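Local coordinates for protein hypoxanthine-guanine phosphoribosyltransferase (Thermus thermophilus, PDB 3ACD) that probably catalyses the salvage of hypoxanthine and guanine, joining them to 5-phospho-alpha-D-ribose 1-diphosphate to form IMP and GMP, at residues V98-D103 with S112-Y117; L131-S136 with V142-L147; G28-D33 with A53-A58. All coordinates share one frame; numbering follows the deposited sequence.

Interaction 1 (V98-D103 with S112-Y117). With IMP (inosinic acid), chain B.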
loop_
_atom_site.group_PDB
_atom_site.type_symbol
_atom_site.label_atom_id
_atom_site.label_comp_id
_atom_site.label_asym_id
_atom_site.label_seq_id
_atom_site.Cartn_x
_atom_site.Cartn_y
_atom_site.Cartn_z
ATOM N N VAL A 98 17.906 4.388 5.354
ATOM C CA VAL A 98 16.623 3.718 5.504
ATOM C C VAL A 98 15.601 4.408 6.399
ATOM O O VAL A 98 15.940 4.995 7.428
ATOM C CB VAL A 98 16.837 2.283 6.051
ATOM C CG1 VAL A 98 15.500 1.558 6.179
ATOM C CG2 VAL A 98 17.783 1.513 5.132
ATOM N N ILE A 99 14.339 4.336 5.985
ATOM C CA ILE A 99 13.244 4.885 6.773
ATOM C C ILE A 99 12.213 3.771 6.901
ATOM O O ILE A 99 11.647 3.326 5.904
ATOM C CB ILE A 99 12.554 6.096 6.102
ATOM C CG1 ILE A 99 13.542 7.253 5.916
ATOM C CG2 ILE A 99 11.380 6.554 6.976
ATOM C CD1 ILE A 99 12.940 8.453 5.191
ATOM N N VAL A 100 11.994 3.308 8.126
ATOM C CA VAL A 100 11.015 2.260 8.386
ATOM C C VAL A 100 9.654 2.943 8.491
ATOM O O VAL A 100 9.529 3.973 9.148
ATOM C CB VAL A 100 11.308 1.534 9.719
ATOM C CG1 VAL A 100 10.238 0.479 9.990
ATOM C CG2 VAL A 100 12.691 0.887 9.670
ATOM N N VAL A 101 8.645 2.383 7.832
ATOM C CA VAL A 101 7.306 2.957 7.876
ATOM C C VAL A 101 6.375 1.962 8.568
ATOM O O VAL A 101 6.042 0.907 8.017
ATOM C CB VAL A 101 6.786 3.277 6.454
ATOM C CG1 VAL A 101 5.395 3.897 6.533
ATOM C CG2 VAL A 101 7.750 4.233 5.755
ATOM N N GLU A 102 5.967 2.318 9.783
ATOM C CA GLU A 102 5.107 1.486 10.621
ATOM C C GLU A 102 3.713 2.061 10.793
ATOM O O GLU A 102 3.503 3.254 10.603
ATOM C CB GLU A 102 5.749 1.332 12.003
ATOM C CG GLU A 102 6.716 0.177 12.110
ATOM C CD GLU A 102 6.005 -1.137 12.325
ATOM O OE1 GLU A 102 4.840 -1.259 11.893
ATOM O OE2 GLU A 102 6.614 -2.050 12.918
ATOM N N ASP A 103 2.759 1.210 11.161
ATOM C CA ASP A 103 1.396 1.675 11.374
ATOM C C ASP A 103 1.246 2.252 12.775
ATOM O O ASP A 103 0.902 3.425 12.938
ATOM C CB ASP A 103 0.369 0.547 11.141
ATOM C CG ASP A 103 0.663 -0.728 11.940
ATOM O OD1 ASP A 103 1.716 -0.831 12.605
ATOM O OD2 ASP A 103 -0.185 -1.648 11.889
ATOM N N SER A 112 11.539 -2.942 17.701
ATOM C CA SER A 112 12.855 -3.183 18.283
ATOM C C SER A 112 13.566 -4.311 17.533
ATOM O O SER A 112 14.739 -4.191 17.176
ATOM C CB SER A 112 12.724 -3.553 19.762
ATOM O OG SER A 112 14.003 -3.715 20.350
ATOM N N TYR A 113 12.849 -5.403 17.296
ATOM C CA TYR A 113 13.412 -6.539 16.575
ATOM C C TYR A 113 13.781 -6.116 15.156
ATOM O O TYR A 113 14.869 -6.424 14.666
ATOM C CB TYR A 113 12.404 -7.688 16.509
ATOM C CG TYR A 113 12.885 -8.864 15.688
ATOM C CD1 TYR A 113 13.895 -9.702 16.160
ATOM C CD2 TYR A 113 12.350 -9.122 14.426
ATOM C CE1 TYR A 113 14.360 -10.771 15.394
ATOM C CE2 TYR A 113 12.809 -10.188 13.651
ATOM C CZ TYR A 113 13.813 -11.008 14.142
ATOM O OH TYR A 113 14.269 -12.061 13.382
ATOM N N LEU A 114 12.867 -5.411 14.499
ATOM C CA LEU A 114 13.101 -4.957 13.135
ATOM C C LEU A 114 14.339 -4.072 13.029
ATOM O O LEU A 114 15.153 -4.250 12.122
ATOM C CB LEU A 114 11.876 -4.203 12.607
ATOM C CG LEU A 114 11.980 -3.672 11.173
ATOM C CD1 LEU A 114 12.258 -4.829 10.220
ATOM C CD2 LEU A 114 10.688 -2.957 10.786
ATOM N N LEU A 115 14.490 -3.125 13.952
ATOM C CA LEU A 115 15.642 -2.234 13.915
ATOM C C LEU A 115 16.959 -2.989 14.063
ATOM O O LEU A 115 17.932 -2.668 13.388
ATOM C CB LEU A 115 15.530 -1.154 14.996
ATOM C CG LEU A 115 14.427 -0.109 14.769
ATOM C CD1 LEU A 115 14.433 0.906 15.893
ATOM C CD2 LEU A 115 14.647 0.589 13.434
ATOM N N ASP A 116 16.996 -3.982 14.944
ATOM C CA ASP A 116 18.219 -4.756 15.126
ATOM C C ASP A 116 18.525 -5.535 13.849
ATOM O O ASP A 116 19.682 -5.644 13.438
ATOM C CB ASP A 116 18.085 -5.731 16.299
ATOM C CG ASP A 116 18.024 -5.027 17.643
ATOM O OD1 ASP A 116 18.777 -4.051 17.843
ATOM O OD2 ASP A 116 17.232 -5.460 18.507
ATOM N N TYR A 117 17.482 -6.076 13.229
ATOM C CA TYR A 117 17.640 -6.839 11.996
ATOM C C TYR A 117 18.243 -5.968 10.896
ATOM O O TYR A 117 19.208 -6.360 10.233
ATOM C CB TYR A 117 16.286 -7.379 11.534
ATOM C CG TYR A 117 16.347 -8.138 10.227
ATOM C CD1 TYR A 117 16.978 -9.381 10.148
ATOM C CD2 TYR A 117 15.779 -7.612 9.067
ATOM C CE1 TYR A 117 17.041 -10.082 8.943
ATOM C CE2 TYR A 117 15.837 -8.304 7.855
ATOM C CZ TYR A 117 16.469 -9.538 7.802
ATOM O OH TYR A 117 16.529 -10.227 6.613
HETATM P P IMP B . 4.161 -3.826 19.140
HETATM O O1P IMP B . 3.563 -4.138 20.456
HETATM O O2P IMP B . 5.342 -4.866 18.834
HETATM O O3P IMP B . 4.742 -2.323 19.160
HETATM O "O5'" IMP B . 2.998 -3.942 18.018
HETATM C "C5'" IMP B . 3.346 -4.381 16.706
HETATM C "C4'" IMP B . 2.109 -4.486 15.810
HETATM O "O4'" IMP B . 0.907 -4.715 16.605
HETATM C "C3'" IMP B . 1.824 -3.134 15.116
HETATM O "O3'" IMP B . 2.650 -2.943 13.967
HETATM C "C2'" IMP B . 0.346 -3.318 14.733
HETATM O "O2'" IMP B . 0.214 -4.030 13.498
HETATM C "C1'" IMP B . -0.217 -4.144 15.902
HETATM N N9 IMP B . -1.011 -3.259 16.787
HETATM C C8 IMP B . -0.647 -2.758 18.016
HETATM N N7 IMP B . -1.603 -2.008 18.497
HETATM C C5 IMP B . -2.624 -1.977 17.615
HETATM C C6 IMP B . -3.911 -1.348 17.579
HETATM O O6 IMP B . -4.288 -0.639 18.497
HETATM N N1 IMP B . -4.707 -1.554 16.478
HETATM C C2 IMP B . -4.288 -2.350 15.434
HETATM N N3 IMP B . -3.110 -2.936 15.457
HETATM C C4 IMP B . -2.256 -2.781 16.507
#
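No ring stacks where Val100 meets Leu114; the flat groups are two neighbouring carboxylates, Glu102 of strand 97-102 and Asp103 where the chain turns a corner, which face the ribose of IMP. Asp103 divides its oxygens between the two hydroxyls: O3' donates to OD1 at 2.7 Å, and O2' to OD2 at 2.9 Å. With chi1 at 53° the carboxylate is held where each oxygen meets one hydroxyl. The Glu102 carboxylate stands behind, with OE1 3.5 Å from O3', and the same OE1 takes a weak bond from Asp103 N at 3.3 Å, with a bent N-H...O angle of 142°. These neighbouring acids belong to the ribose-phosphate binding motif of type I phosphoribosyltransferases, whose following loop, with Asp106, Thr107, Gly108 and Thr110, also bonds IMP.

Helix 109-119 then packs back on strand 97-102. Val100 CG1, anti to the backbone N, meets Leu114 CD2 tip to tip at 3.6 Å, while CG2 of the same valine comes within 4.3 Å of Leu115 CD2. Val44 and Ile68 extend the apolar surface around Leu114, and Val126 and Val128 that around Leu115. The chemistry is thus split: non-directional methyl packing seats the helix on the sheet, whereas Asp103 accepts from both hydroxyls and so reads the ribose diol.

Interaction 2 (L131-S136 with V142-L147). With IMP (inosinic acid), chain B.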
loop_
_atom_site.group_PDB
_atom_site.type_symbol
_atom_site.label_atom_id
_atom_site.label_comp_id
_atom_site.label_asym_id
_atom_site.label_seq_id
_atom_site.Cartn_x
_atom_site.Cartn_y
_atom_site.Cartn_z
ATOM N N LEU A 131 2.552 6.105 12.002
ATOM C CA LEU A 131 1.338 6.911 12.047
ATOM C C LEU A 131 0.900 7.167 13.487
ATOM O O LEU A 131 0.551 8.292 13.837
ATOM C CB LEU A 131 0.195 6.225 11.296
ATOM C CG LEU A 131 -1.110 7.031 11.261
ATOM C CD1 LEU A 131 -0.915 8.308 10.435
ATOM C CD2 LEU A 131 -2.214 6.181 10.667
ATOM N N LEU A 132 0.945 6.128 14.318
ATOM C CA LEU A 132 0.509 6.240 15.707
ATOM C C LEU A 132 1.471 5.625 16.714
ATOM O O LEU A 132 2.343 4.831 16.362
ATOM C CB LEU A 132 -0.848 5.553 15.875
ATOM C CG LEU A 132 -1.987 5.938 14.928
ATOM C CD1 LEU A 132 -3.099 4.901 15.031
ATOM C CD2 LEU A 132 -2.500 7.327 15.268
ATOM N N SER A 133 1.290 5.994 17.978
ATOM C CA SER A 133 2.104 5.462 19.060
ATOM C C SER A 133 1.324 5.536 20.367
ATOM O O SER A 133 0.702 6.559 20.668
ATOM C CB SER A 133 3.410 6.245 19.204
ATOM O OG SER A 133 4.185 5.719 20.276
ATOM N N LYS A 134 1.352 4.440 21.123
ATOM C CA LYS A 134 0.677 4.337 22.419
ATOM C C LYS A 134 1.781 4.150 23.461
ATOM O O LYS A 134 1.998 3.045 23.964
ATOM C CB LYS A 134 -0.269 3.128 22.423
ATOM C CG LYS A 134 -1.402 3.231 21.404
ATOM C CD LYS A 134 -2.372 2.056 21.474
ATOM C CE LYS A 134 -1.723 0.752 21.033
ATOM N NZ LYS A 134 -2.711 -0.364 20.962
ATOM N N PRO A 135 2.490 5.237 23.797
ATOM C CA PRO A 135 3.588 5.220 24.766
ATOM C C PRO A 135 3.316 4.634 26.150
ATOM O O PRO A 135 4.240 4.136 26.793
ATOM C CB PRO A 135 4.028 6.687 24.813
ATOM C CG PRO A 135 2.767 7.427 24.505
ATOM C CD PRO A 135 2.194 6.618 23.371
ATOM N N SER A 136 2.071 4.678 26.613
ATOM C CA SER A 136 1.770 4.127 27.931
ATOM C C SER A 136 1.917 2.609 27.920
ATOM O O SER A 136 1.949 1.973 28.971
ATOM C CB SER A 136 0.355 4.521 28.380
ATOM O OG SER A 136 -0.650 3.957 27.556
ATOM N N VAL A 142 11.986 2.522 21.728
ATOM C CA VAL A 142 12.331 2.541 20.316
ATOM C C VAL A 142 12.097 3.959 19.806
ATOM O O VAL A 142 11.191 4.656 20.261
ATOM C CB VAL A 142 11.470 1.551 19.499
ATOM C CG1 VAL A 142 11.821 0.122 19.885
ATOM C CG2 VAL A 142 9.994 1.809 19.744
ATOM N N PRO A 143 12.919 4.408 18.853
ATOM C CA PRO A 143 12.774 5.754 18.309
ATOM C C PRO A 143 11.696 5.891 17.240
ATOM O O PRO A 143 11.405 4.947 16.503
ATOM C CB PRO A 143 14.158 6.029 17.743
ATOM C CG PRO A 143 14.518 4.686 17.175
ATOM C CD PRO A 143 14.097 3.733 18.279
ATOM N N ILE A 144 11.095 7.073 17.185
ATOM C CA ILE A 144 10.099 7.397 16.177
ATOM C C ILE A 144 10.424 8.840 15.824
ATOM O O ILE A 144 10.093 9.767 16.568
ATOM C CB ILE A 144 8.651 7.314 16.700
ATOM C CG1 ILE A 144 8.361 5.917 17.251
ATOM C CG2 ILE A 144 7.682 7.612 15.554
ATOM C CD1 ILE A 144 6.934 5.747 17.757
ATOM N N HIS A 145 11.095 9.023 14.695
ATOM C CA HIS A 145 11.502 10.349 14.253
ATOM C C HIS A 145 10.379 11.128 13.590
ATOM O O HIS A 145 10.356 12.359 13.634
ATOM C CB HIS A 145 12.686 10.220 13.297
ATOM C CG HIS A 145 13.805 9.393 13.848
ATOM N ND1 HIS A 145 13.747 8.018 13.919
ATOM C CD2 HIS A 145 14.984 9.752 14.412
ATOM C CE1 HIS A 145 14.841 7.564 14.505
ATOM N NE2 HIS A 145 15.606 8.594 14.815
ATOM N N TYR A 146 9.452 10.405 12.974
ATOM C CA TYR A 146 8.322 11.020 12.294
ATOM C C TYR A 146 7.046 10.337 12.769
ATOM O O TYR A 146 6.647 9.292 12.251
ATOM C CB TYR A 146 8.497 10.866 10.784
ATOM C CG TYR A 146 9.816 11.416 10.306
ATOM C CD1 TYR A 146 10.042 12.793 10.247
ATOM C CD2 TYR A 146 10.863 10.561 9.961
ATOM C CE1 TYR A 146 11.280 13.302 9.858
ATOM C CE2 TYR A 146 12.100 11.059 9.573
ATOM C CZ TYR A 146 12.303 12.428 9.524
ATOM O OH TYR A 146 13.528 12.915 9.142
ATOM N N LEU A 147 6.412 10.942 13.765
ATOM C CA LEU A 147 5.197 10.393 14.345
ATOM C C LEU A 147 3.957 11.169 13.940
ATOM O O LEU A 147 3.927 12.395 14.011
ATOM C CB LEU A 147 5.307 10.387 15.871
ATOM C CG LEU A 147 4.062 9.917 16.625
ATOM C CD1 LEU A 147 3.765 8.464 16.272
ATOM C CD2 LEU A 147 4.280 10.080 18.129
HETATM P P IMP B . 4.161 -3.826 19.140
HETATM O O1P IMP B . 3.563 -4.138 20.456
HETATM O O2P IMP B . 5.342 -4.866 18.834
HETATM O O3P IMP B . 4.742 -2.323 19.160
HETATM O "O5'" IMP B . 2.998 -3.942 18.018
HETATM C "C5'" IMP B . 3.346 -4.381 16.706
HETATM C "C4'" IMP B . 2.109 -4.486 15.810
HETATM O "O4'" IMP B . 0.907 -4.715 16.605
HETATM C "C3'" IMP B . 1.824 -3.134 15.116
HETATM O "O3'" IMP B . 2.650 -2.943 13.967
HETATM C "C2'" IMP B . 0.346 -3.318 14.733
HETATM O "O2'" IMP B . 0.214 -4.030 13.498
HETATM C "C1'" IMP B . -0.217 -4.144 15.902
HETATM N N9 IMP B . -1.011 -3.259 16.787
HETATM C C8 IMP B . -0.647 -2.758 18.016
HETATM N N7 IMP B . -1.603 -2.008 18.497
HETATM C C5 IMP B . -2.624 -1.977 17.615
HETATM C C6 IMP B . -3.911 -1.348 17.579
HETATM O O6 IMP B . -4.288 -0.639 18.497
HETATM N N1 IMP B . -4.707 -1.554 16.478
HETATM C C2 IMP B . -4.288 -2.350 15.434
HETATM N N3 IMP B . -3.110 -2.936 15.457
HETATM C C4 IMP B . -2.256 -2.781 16.507
#
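Strand 132-133 and strand 146-150 are parallel neighbours in the central sheet of the phosphoribosyltransferase fold, and the connection between them, which begins with a short 3-10 segment, returns so that Ile144 and then Leu147 of the second strand come against Ser133 beside the purine pocket. No hydrogen bond joins 131-136 to 142-147; the backbone pairing of the strands falls further along, between Leu131 and Phe149 and between Ser133 and Ile151. The contact is van der Waals packing of methyl groups on backbone and on a serine. Leu147, with CG anti to its own N (chi1 176°), lays CD1 over the Leu132-Ser133 backbone, 3.7 Å from Leu132 C, and the same methyl touches Ser133 CB at 3.7 Å. Ile144 CD1 reaches Ser133 as well, 3.7 Å from OG and 3.8 Å from CB, so two branched side chains share one small serine. The hydroxyl of Ser133 has its polar partner in Arg138, within the connection.

The next residue turns to the ligand. Lys134 is extended except for a bend at chi3 (-67°), which helps bring its ammonium to the purine edge, where NZ donates to both N7 and O6 of the base. Ala154 O takes a further bond from NZ, and Asp106 makes only a long, weak ion pair with it. A methionine in place of Lys134 would probably leave O6 and N7 without their shared donor, weakening the hold on a 6-oxopurine, and strip Ala154 O of a partner. The bond from Lys134 NZ to IMP O6 measures 2.9 Å, that to N7 3.2 Å.

Interaction 3 (G28-D33 with A53-A58)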
loop_
_atom_site.group_PDB
_atom_site.type_symbol
_atom_site.label_atom_id
_atom_site.label_comp_id
_atom_site.label_asym_id
_atom_site.label_seq_id
_atom_site.Cartn_x
_atom_site.Cartn_y
_atom_site.Cartn_z
ATOM N N GLY A 28 6.655 16.385 4.258
ATOM C CA GLY A 28 7.417 17.608 4.075
ATOM C C GLY A 28 8.666 17.618 4.936
ATOM O O GLY A 28 9.735 18.032 4.480
ATOM N N GLU A 29 8.536 17.167 6.182
ATOM C CA GLU A 29 9.671 17.120 7.097
ATOM C C GLU A 29 10.736 16.174 6.556
ATOM O O GLU A 29 11.927 16.489 6.567
ATOM C CB GLU A 29 9.243 16.634 8.487
ATOM C CG GLU A 29 8.157 17.454 9.163
ATOM C CD GLU A 29 7.957 17.064 10.621
ATOM O OE1 GLU A 29 7.882 15.852 10.913
ATOM O OE2 GLU A 29 7.868 17.969 11.475
ATOM N N ILE A 30 10.305 15.007 6.087
ATOM C CA ILE A 30 11.233 14.024 5.546
ATOM C C ILE A 30 11.970 14.583 4.333
ATOM O O ILE A 30 13.186 14.438 4.217
ATOM C CB ILE A 30 10.487 12.720 5.154
ATOM C CG1 ILE A 30 10.001 12.012 6.422
ATOM C CG2 ILE A 30 11.404 11.804 4.346
ATOM C CD1 ILE A 30 9.092 10.825 6.177
ATOM N N ALA A 31 11.231 15.230 3.438
ATOM C CA ALA A 31 11.822 15.803 2.233
ATOM C C ALA A 31 12.903 16.818 2.605
ATOM O O ALA A 31 13.966 16.866 1.985
ATOM C CB ALA A 31 10.741 16.467 1.389
ATOM N N ARG A 32 12.624 17.618 3.627
ATOM C CA ARG A 32 13.572 18.626 4.093
ATOM C C ARG A 32 14.785 17.973 4.749
ATOM O O ARG A 32 15.926 18.318 4.441
ATOM C CB ARG A 32 12.901 19.565 5.100
ATOM C CG ARG A 32 13.856 20.566 5.733
ATOM C CD ARG A 32 13.193 21.365 6.844
ATOM N NE ARG A 32 12.092 22.190 6.352
ATOM C CZ ARG A 32 11.402 23.038 7.108
ATOM N NH1 ARG A 32 11.698 23.176 8.394
ATOM N NH2 ARG A 32 10.414 23.749 6.580
ATOM N N ASP A 33 14.531 17.032 5.656
ATOM C CA ASP A 33 15.606 16.341 6.362
ATOM C C ASP A 33 16.499 15.528 5.434
ATOM O O ASP A 33 17.696 15.391 5.682
ATOM C CB ASP A 33 15.037 15.403 7.435
ATOM C CG ASP A 33 14.386 16.147 8.585
ATOM O OD1 ASP A 33 14.488 17.391 8.633
ATOM O OD2 ASP A 33 13.776 15.480 9.450
ATOM N N ALA A 53 1.414 4.555 1.325
ATOM C CA ALA A 53 0.926 5.093 0.056
ATOM C C ALA A 53 0.747 6.609 0.093
ATOM O O ALA A 53 1.121 7.306 -0.849
ATOM C CB ALA A 53 -0.397 4.423 -0.329
ATOM N N ASP A 54 0.179 7.124 1.178
ATOM C CA ASP A 54 -0.031 8.566 1.289
ATOM C C ASP A 54 1.264 9.315 1.592
ATOM O O ASP A 54 1.515 10.386 1.038
ATOM C CB ASP A 54 -1.064 8.875 2.375
ATOM C CG ASP A 54 -2.455 8.396 2.013
ATOM O OD1 ASP A 54 -2.645 7.923 0.872
ATOM O OD2 ASP A 54 -3.359 8.494 2.866
ATOM N N LEU A 55 2.086 8.742 2.464
ATOM C CA LEU A 55 3.349 9.362 2.851
ATOM C C LEU A 55 4.330 9.552 1.690
ATOM O O LEU A 55 4.872 10.645 1.513
ATOM C CB LEU A 55 4.033 8.539 3.955
ATOM C CG LEU A 55 5.360 9.099 4.488
ATOM C CD1 LEU A 55 5.111 10.433 5.169
ATOM C CD2 LEU A 55 5.993 8.120 5.472
ATOM N N VAL A 56 4.567 8.507 0.898
ATOM C CA VAL A 56 5.517 8.636 -0.200
ATOM C C VAL A 56 5.097 9.688 -1.223
ATOM O O VAL A 56 5.944 10.375 -1.794
ATOM C CB VAL A 56 5.780 7.275 -0.911
ATOM C CG1 VAL A 56 6.345 6.275 0.096
ATOM C CG2 VAL A 56 4.506 6.741 -1.559
ATOM N N ARG A 57 3.794 9.836 -1.432
ATOM C CA ARG A 57 3.298 10.826 -2.378
ATOM C C ARG A 57 3.467 12.248 -1.854
ATOM O O ARG A 57 3.177 13.214 -2.563
ATOM C CB ARG A 57 1.830 10.556 -2.710
ATOM C CG ARG A 57 1.648 9.393 -3.679
ATOM C CD ARG A 57 0.187 9.144 -3.996
ATOM N NE ARG A 57 -0.522 8.496 -2.895
ATOM C CZ ARG A 57 -1.784 8.087 -2.972
ATOM N NH1 ARG A 57 -2.463 8.270 -4.099
ATOM N NH2 ARG A 57 -2.366 7.486 -1.937
ATOM N N ALA A 58 3.941 12.368 -0.614
ATOM C CA ALA A 58 4.175 13.677 -0.003
ATOM C C ALA A 58 5.672 13.897 0.214
ATOM O O ALA A 58 6.078 14.797 0.948
ATOM C CB ALA A 58 3.429 13.784 1.323
#
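Ile30 of helix 16-33 meets Leu55 of helix 49-56; both helices pack on the face of the Rossmann-like sheet turned away from helix 109-119. The apolar part of the contact is small. Ile30 CD1 sits near both branch ends of Leu55, 4.1 Å from CD1 and 4.2 Å from CD2, and the two side chains cross at about a right angle. Leu55 carries CG anti to the backbone N (chi1 -178°), which sends its fork toward helix 16-33, where Val23 and Leu26 also touch it. Ile30 is backed by Ile59 and by Tyr146 of strand 146-150.

The backbones approach most closely at Gly28 and Ala58, whose CA atoms are 6.5 Å apart. Gly28 N and Ala58 O lie 3.7 Å from each other and make no hydrogen bond, and none joins the two segments elsewhere.

Polar and charged interactions gather instead on the side of helix 49-56 that faces the second subunit. Arg57 folds back along helix 49-56, pairing NH2 with Asp54 OD1 in a salt bridge whose hydrogen bond is weak and bent. Across the dimer interface Asp54 and Arg57 each bind the reciprocal partner of the second subunit, and Asp54 also bonds Tyr159 OH. Since Arg57 is held within its own chain too, its guanidinium is probably fixed in place for this exchange: NE donates to Ala53 O at 2.9 Å, approaching from above the carbonyl plane, 51° out of it.

Interactions 1 and 2 share the IMP site, with centres about 12 Å apart: the first supplies the acid that grips the ribose hydroxyls, the second the lysine that reads the base. Their backbones meet at Asp103 O and Leu132 N, 3.0 Å apart and probably hydrogen-bonded, while Leu115 CD1 packs on Pro143 CD at 3.7 Å. Interaction 3 lies across the sheet, its centre about 17 Å from each of the others, and has no direct hold on the ligand. It reaches interaction 1 through Ile30 CG2, 3.8 Å from Ile99 CD1, and interaction 2 through Asp33 OD2, 2.6 Å from Tyr146 OH in a probable hydrogen bond.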